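Side-chain contacts in ATP-dependent CLP protease, putative (Plasmodium falciparum, PDB 2F6I), which probably hydrolyses proteins to small peptides with the help of ATP, as the catalytic domain of a ClpP-type serine protease of the malaria parasite: residues N49-T52 and A53-I57; G105-S109 and M110-I114; N170-V173 and E174-E177. All coordinates share one frame; numbering follows the deposited sequence.

Contact 1 of 3, residues N49-T52 and A53-I57; sequences NKKT and ADELI
Lys-51 and Glu-55 meet one helical turn apart, their side chains crossing at a slant, and form a salt bridge in which NZ of Lys-51 lies 2.9 Å from OE2 of Glu-55. The ammonium group comes from above the carboxylate, 49° out of its plane. The lysine chain runs straight as far as CE and then bends at its last torsion (chi4 -61°), which turns NZ towards the glutamate. Nearer the backbone, CG of Glu-55 lies 3.0 Å from O of Lys-51, so the glutamate stem rests against the same turn that its carboxylate bridges. OE2 has a second cationic partner, Lys-29 of a neighbouring subunit, and the two lysines together would probably favour the charged carboxylate.

Beneath this surface pair the first turns of the helix are closed by backbone bonds: N of Ala-53 donates to O of Asn-49 at 2.9 Å, and N of Leu-56 to O of Thr-52 at 3.0 Å. Thr-52 adds a side-chain bond. Its OG1, placed between its own backbone N and carbonyl carbon (chi1 63°), accepts the N-H of Asn-49 at 3.0 Å and is also hydrogen-bonded to O of Glu-47, which ties the hydroxyl to the loop leading into the helix. On another side, Ala-53 and Leu-56 pack against Ile-88 of helix 82-94, whereas Asp-54 makes a salt bridge to Lys-33 of the neighbouring subunit.

With Asn-49 at the N-cap and Thr-52 at N3, the bond from the N-cap N-H to the N3 hydroxyl is one half of a capping box. It stands at the start of helix 50-66, the connecting helix of the beta-alpha-beta crossover between parallel strands 41-44 and 71-77 of the ClpP fold.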
loop_
_atom_site.group_PDB
_atom_site.type_symbol
_atom_site.label_atom_id
_atom_site.label_comp_id
_atom_site.label_asym_id
_atom_site.label_seq_id
_atom_site.Cartn_x
_atom_site.Cartn_y
_atom_site.Cartn_z
ATOM N N ASN C 49 0.818 -9.321 26.909
ATOM C CA ASN C 49 0.116 -8.123 26.483
ATOM C C ASN C 49 -1.273 -8.103 27.098
ATOM O O ASN C 49 -1.641 -8.999 27.854
ATOM C CB ASN C 49 0.026 -8.083 24.955
ATOM C CG ASN C 49 -0.711 -9.278 24.378
ATOM O OD1 ASN C 49 -0.380 -9.758 23.296
ATOM N ND2 ASN C 49 -1.722 -9.754 25.091
ATOM N N LYS C 50 -2.039 -7.076 26.762
ATOM C CA LYS C 50 -3.387 -6.912 27.278
ATOM C C LYS C 50 -4.207 -8.198 27.181
ATOM O O LYS C 50 -4.748 -8.682 28.176
ATOM C CB LYS C 50 -4.092 -5.800 26.503
ATOM C CG LYS C 50 -5.396 -5.329 27.109
ATOM C CD LYS C 50 -5.146 -4.553 28.383
ATOM C CE LYS C 50 -6.437 -3.994 28.945
ATOM N NZ LYS C 50 -6.164 -3.230 30.187
ATOM N N LYS C 51 -4.286 -8.747 25.973
ATOM C CA LYS C 51 -5.060 -9.955 25.717
ATOM C C LYS C 51 -4.621 -11.197 26.486
ATOM O O LYS C 51 -5.424 -11.815 27.183
ATOM C CB LYS C 51 -5.056 -10.259 24.216
ATOM C CG LYS C 51 -5.862 -11.486 23.822
ATOM C CD LYS C 51 -5.869 -11.676 22.311
ATOM C CE LYS C 51 -6.620 -12.940 21.913
ATOM N NZ LYS C 51 -5.987 -14.163 22.486
ATOM N N THR C 52 -3.352 -11.565 26.357
ATOM C CA THR C 52 -2.844 -12.755 27.028
ATOM C C THR C 52 -2.861 -12.645 28.552
ATOM O O THR C 52 -3.124 -13.627 29.247
ATOM C CB THR C 52 -1.423 -13.094 26.541
ATOM O OG1 THR C 52 -0.524 -12.032 26.881
ATOM C CG2 THR C 52 -1.427 -13.277 25.027
ATOM N N ALA C 53 -2.588 -11.452 29.069
ATOM C CA ALA C 53 -2.597 -11.238 30.509
ATOM C C ALA C 53 -4.018 -11.427 31.036
ATOM O O ALA C 53 -4.226 -11.998 32.105
ATOM C CB ALA C 53 -2.099 -9.836 30.834
ATOM N N ASP C 54 -4.993 -10.950 30.271
ATOM C CA ASP C 54 -6.397 -11.064 30.650
ATOM C C ASP C 54 -6.846 -12.518 30.701
ATOM O O ASP C 54 -7.562 -12.923 31.614
ATOM C CB ASP C 54 -7.277 -10.291 29.662
ATOM C CG ASP C 54 -8.762 -10.564 29.859
ATOM O OD1 ASP C 54 -9.281 -10.288 30.965
ATOM O OD2 ASP C 54 -9.410 -11.055 28.906
ATOM N N GLU C 55 -6.421 -13.306 29.720
ATOM C CA GLU C 55 -6.797 -14.711 29.674
ATOM C C GLU C 55 -6.167 -15.469 30.838
ATOM O O GLU C 55 -6.841 -16.226 31.536
ATOM C CB GLU C 55 -6.353 -15.334 28.349
ATOM C CG GLU C 55 -6.763 -14.535 27.127
ATOM C CD GLU C 55 -6.369 -15.209 25.826
ATOM O OE1 GLU C 55 -5.207 -15.667 25.716
ATOM O OE2 GLU C 55 -7.217 -15.274 24.908
ATOM N N LEU C 56 -4.870 -15.259 31.045
ATOM C CA LEU C 56 -4.151 -15.930 32.120
ATOM C C LEU C 56 -4.769 -15.615 33.478
ATOM O O LEU C 56 -4.925 -16.503 34.316
ATOM C CB LEU C 56 -2.676 -15.517 32.107
ATOM C CG LEU C 56 -1.751 -16.233 33.092
ATOM C CD1 LEU C 56 -1.833 -17.737 32.876
ATOM C CD2 LEU C 56 -0.324 -15.746 32.895
ATOM N N ILE C 57 -5.118 -14.348 33.693
ATOM C CA ILE C 57 -5.729 -13.939 34.951
ATOM C C ILE C 57 -7.079 -14.634 35.112
ATOM O O ILE C 57 -7.380 -15.177 36.175
ATOM C CB ILE C 57 -5.920 -12.407 35.007
ATOM C CG1 ILE C 57 -4.557 -11.729 35.146
ATOM C CG2 ILE C 57 -6.825 -12.028 36.177
ATOM C CD1 ILE C 57 -4.618 -10.218 35.160
#

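Contact 2 of 3, residues G105-S109 and M110-I114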
loop_
_atom_site.group_PDB
_atom_site.type_symbol
_atom_site.label_atom_id
_atom_site.label_comp_id
_atom_site.label_asym_id
_atom_site.label_seq_id
_atom_site.Cartn_x
_atom_site.Cartn_y
_atom_site.Cartn_z
ATOM N N GLY C 105 12.857 -22.808 26.682
ATOM C CA GLY C 105 12.969 -21.956 25.514
ATOM C C GLY C 105 13.617 -20.628 25.845
ATOM O O GLY C 105 14.832 -20.544 26.018
ATOM N N LEU C 106 12.805 -19.584 25.940
ATOM C CA LEU C 106 13.315 -18.260 26.246
ATOM C C LEU C 106 12.381 -17.543 27.204
ATOM O O LEU C 106 11.165 -17.535 27.010
ATOM C CB LEU C 106 13.458 -17.441 24.962
ATOM C CG LEU C 106 14.126 -16.077 25.123
ATOM C CD1 LEU C 106 15.523 -16.288 25.654
ATOM C CD2 LEU C 106 14.179 -15.349 23.794
ATOM N N VAL C 107 12.955 -16.947 28.243
ATOM C CA VAL C 107 12.175 -16.213 29.228
ATOM C C VAL C 107 12.867 -14.885 29.478
ATOM O O VAL C 107 14.094 -14.836 29.601
ATOM C CB VAL C 107 12.062 -16.997 30.549
ATOM C CG1 VAL C 107 11.306 -16.174 31.578
ATOM C CG2 VAL C 107 11.348 -18.322 30.302
ATOM N N ALA C 108 12.087 -13.810 29.549
ATOM C CA ALA C 108 12.659 -12.485 29.759
ATOM C C ALA C 108 11.738 -11.505 30.478
ATOM O O ALA C 108 10.529 -11.726 30.592
ATOM C CB ALA C 108 13.080 -11.899 28.420
ATOM N N SER C 109 12.333 -10.415 30.958
ATOM C CA SER C 109 11.616 -9.360 31.668
ATOM C C SER C 109 10.568 -9.903 32.639
ATOM O O SER C 109 10.866 -10.780 33.453
ATOM C CB SER C 109 10.963 -8.408 30.663
ATOM O OG SER C 109 10.460 -7.254 31.312
ATOM N N MET C 110 9.346 -9.380 32.558
ATOM C CA MET C 110 8.273 -9.823 33.446
ATOM C C MET C 110 8.073 -11.334 33.427
ATOM O O MET C 110 7.633 -11.918 34.419
ATOM C CB MET C 110 6.952 -9.126 33.099
ATOM C CG MET C 110 6.820 -7.722 33.676
ATOM S SD MET C 110 7.237 -7.678 35.441
ATOM C CE MET C 110 5.925 -8.662 36.142
ATOM N N ALA C 111 8.392 -11.965 32.301
ATOM C CA ALA C 111 8.251 -13.410 32.190
ATOM C C ALA C 111 9.222 -14.045 33.181
ATOM O O ALA C 111 8.891 -15.016 33.866
ATOM C CB ALA C 111 8.563 -13.865 30.769
ATOM N N SER C 112 10.423 -13.477 33.254
ATOM C CA SER C 112 11.453 -13.957 34.165
ATOM C C SER C 112 11.029 -13.718 35.608
ATOM O O SER C 112 11.243 -14.565 36.474
ATOM C CB SER C 112 12.777 -13.238 33.894
ATOM O OG SER C 112 13.319 -13.617 32.640
ATOM N N VAL C 113 10.423 -12.562 35.861
ATOM C CA VAL C 113 9.965 -12.227 37.204
ATOM C C VAL C 113 8.857 -13.180 37.642
ATOM O O VAL C 113 8.848 -13.651 38.782
ATOM C CB VAL C 113 9.434 -10.784 37.273
ATOM C CG1 VAL C 113 8.948 -10.483 38.679
ATOM C CG2 VAL C 113 10.530 -9.806 36.868
ATOM N N ILE C 114 7.923 -13.458 36.737
ATOM C CA ILE C 114 6.827 -14.370 37.042
ATOM C C ILE C 114 7.416 -15.742 37.348
ATOM O O ILE C 114 6.979 -16.428 38.272
ATOM C CB ILE C 114 5.846 -14.486 35.855
ATOM C CG1 ILE C 114 5.132 -13.149 35.644
ATOM C CG2 ILE C 114 4.836 -15.595 36.115
ATOM C CD1 ILE C 114 4.228 -13.119 34.426
#
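Val-107 holds CG1 opposite its own backbone N (chi1 177°), a rotation that lays this methyl against the first turn of the helix, 3.3 Å from N of Ser-112 and 3.7 Å from CB of Ala-111. Ser-112 answers with OG turned away from its carbonyl carbon (chi1 -69°), back towards the strand, where it comes to 3.2 Å from CA of Ala-108. The same hydroxyl is hydrogen-bonded to O of Met-132, so it links the helix to strand 130-132, beside strand 106-107.

Between strand 106-107 and helix 109-116 the chain turns sharply at Ser-109, whose phi is positive. ClpP-family peptidases carry their nucleophilic serine at this turn, at the start of the helix; Ser-109 occupies that place and is probably the nucleophile. Ala-108 is close to His-134, the predicted active-site residue.

Two carbonyls meet the start of the helix. O of Ala-108 receives weak bonds from N of Ala-111 and N of Ser-112, while O of Ser-109 takes a weak bond from N of Ser-112 and a regular one from N of Val-113 at 3.0 Å, in the carbonyl plane. Leu-161 of helix 151-169 packs on Ser-109, Met-110 and Val-113.

Contact 3 of 3, residues N170-V173 and E174-E177; sequences NQTV and ETIE
Val-173, Thr-172 and Glu-174, the three residues that lose most surface to the contact, make up the start of helix 173-181, with Thr-172 at its N-cap. CB of Val-173 is 3.9 Å from OE2 of Glu-174, beside the folded glutamate chain. The carbonyl O of Val-173 takes the N-H of Glu-177 at 3.0 Å, and its side chain packs on Ser-166 of helix 151-169.

Glu-174 is bent at its second torsion (chi2 58°), which carries the carboxylate back over the cap and sets OE1 3.6 Å from CB of Thr-172.

Thr-172 carries the polar part of the contact. Its OG1 is hydrogen-bonded to OG1 of Thr-175 at 3.0 Å, the two side chains crossing at about a right angle, while its carbonyl O accepts the N-H of Ile-176 at 3.0 Å, nearly in line with the C=O bond. A water completes the cap: it receives the N-H of Thr-172, gives a hydrogen to OE1 of Gln-171 at 2.6 Å and is bonded to OG1 of Thr-175 at 2.7 Å. N-cap N-H and N3 hydroxyl, which meet directly in a capping box, are thus joined here through water. Next to this polar group, CB of Gln-171 lies 3.5 Å from CD1 of Ile-176, and these two side chains also cross at about a right angle.

The chemistry is that of an N-cap in which a water takes part: the hydroxyl of Thr-175 serves both the cap threonine and the water, and the carboxylate of Glu-174, close to the positive end of the helix dipole, would probably be favoured in its charged form.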
loop_
_atom_site.group_PDB
_atom_site.type_symbol
_atom_site.label_atom_id
_atom_site.label_comp_id
_atom_site.label_asym_id
_atom_site.label_seq_id
_atom_site.Cartn_x
_atom_site.Cartn_y
_atom_site.Cartn_z
ATOM N N ASN C 170 17.181 -12.528 45.858
ATOM C CA ASN C 170 18.108 -12.126 46.915
ATOM C C ASN C 170 19.236 -11.252 46.379
ATOM O O ASN C 170 20.142 -10.870 47.120
ATOM C CB ASN C 170 18.693 -13.354 47.618
ATOM C CG ASN C 170 17.635 -14.174 48.326
ATOM O OD1 ASN C 170 16.946 -13.677 49.222
ATOM N ND2 ASN C 170 17.495 -15.438 47.928
ATOM N N GLN C 171 19.182 -10.949 45.086
ATOM C CA GLN C 171 20.186 -10.092 44.473
ATOM C C GLN C 171 19.802 -8.674 44.839
ATOM O O GLN C 171 18.652 -8.409 45.181
ATOM C CB GLN C 171 20.175 -10.240 42.953
ATOM C CG GLN C 171 20.540 -11.623 42.459
ATOM C CD GLN C 171 21.930 -12.034 42.878
ATOM O OE1 GLN C 171 22.898 -11.308 42.648
ATOM N NE2 GLN C 171 22.043 -13.205 43.495
ATOM N N THR C 172 20.762 -7.763 44.780
ATOM C CA THR C 172 20.484 -6.372 45.105
ATOM C C THR C 172 19.912 -5.672 43.882
ATOM O O THR C 172 20.178 -6.083 42.746
ATOM C CB THR C 172 21.763 -5.631 45.535
ATOM O OG1 THR C 172 22.638 -5.478 44.412
ATOM C CG2 THR C 172 22.496 -6.425 46.586
ATOM N N VAL C 173 19.125 -4.626 44.112
ATOM C CA VAL C 173 18.531 -3.875 43.019
ATOM C C VAL C 173 19.617 -3.354 42.074
ATOM O O VAL C 173 19.404 -3.253 40.863
ATOM C CB VAL C 173 17.702 -2.689 43.556
ATOM C CG1 VAL C 173 17.054 -1.932 42.408
ATOM C CG2 VAL C 173 16.640 -3.195 44.514
ATOM N N GLU C 174 20.781 -3.025 42.629
ATOM C CA GLU C 174 21.894 -2.519 41.829
ATOM C C GLU C 174 22.363 -3.583 40.843
ATOM O O GLU C 174 22.532 -3.309 39.653
ATOM C CB GLU C 174 23.065 -2.113 42.729
ATOM C CG GLU C 174 22.798 -0.893 43.597
ATOM C CD GLU C 174 21.601 -1.078 44.510
ATOM O OE1 GLU C 174 21.602 -2.038 45.312
ATOM O OE2 GLU C 174 20.661 -0.261 44.422
ATOM N N THR C 175 22.575 -4.793 41.348
ATOM C CA THR C 175 23.022 -5.899 40.511
ATOM C C THR C 175 22.006 -6.171 39.407
ATOM O O THR C 175 22.372 -6.315 38.240
ATOM C CB THR C 175 23.213 -7.184 41.342
ATOM O OG1 THR C 175 24.248 -6.977 42.310
ATOM C CG2 THR C 175 23.590 -8.353 40.444
ATOM N N ILE C 176 20.731 -6.235 39.785
ATOM C CA ILE C 176 19.655 -6.494 38.833
ATOM C C ILE C 176 19.679 -5.475 37.701
ATOM O O ILE C 176 19.704 -5.837 36.526
ATOM C CB ILE C 176 18.262 -6.421 39.507
ATOM C CG1 ILE C 176 18.185 -7.410 40.674
ATOM C CG2 ILE C 176 17.173 -6.714 38.480
ATOM C CD1 ILE C 176 18.376 -8.858 40.280
ATOM N N GLU C 177 19.671 -4.197 38.065
ATOM C CA GLU C 177 19.680 -3.134 37.074
ATOM C C GLU C 177 20.907 -3.188 36.168
ATOM O O GLU C 177 20.786 -3.099 34.946
ATOM C CB GLU C 177 19.586 -1.777 37.766
ATOM C CG GLU C 177 19.679 -0.599 36.823
ATOM C CD GLU C 177 19.027 0.641 37.390
ATOM O OE1 GLU C 177 19.185 0.893 38.605
ATOM O OE2 GLU C 177 18.364 1.365 36.619
HETATM O O HOH W 1 23.115 -8.976 43.794
#

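The three contacts follow one another along the chain, each at the start of a helix, and show one task met in different ways: a threonine at N3 bonded directly to the cap in contact 1, the carbonyls of Ala-108 and Ser-109 in contact 2, and paired threonines with a water in contact 3. Contact 2 is the central one, about 5 Å from the centre of the chain and with Ala-108 about 6 Å, side chain to side chain, from His-134; Ile-176 of contact 3 is about 9 Å from that histidine. The centres of contacts 1 and 3 lie about 15 and 16 Å from that of contact 2, and about 28 Å from each other. Contacts 1 and 3 also include residues that reach neighbouring subunits through salt bridges.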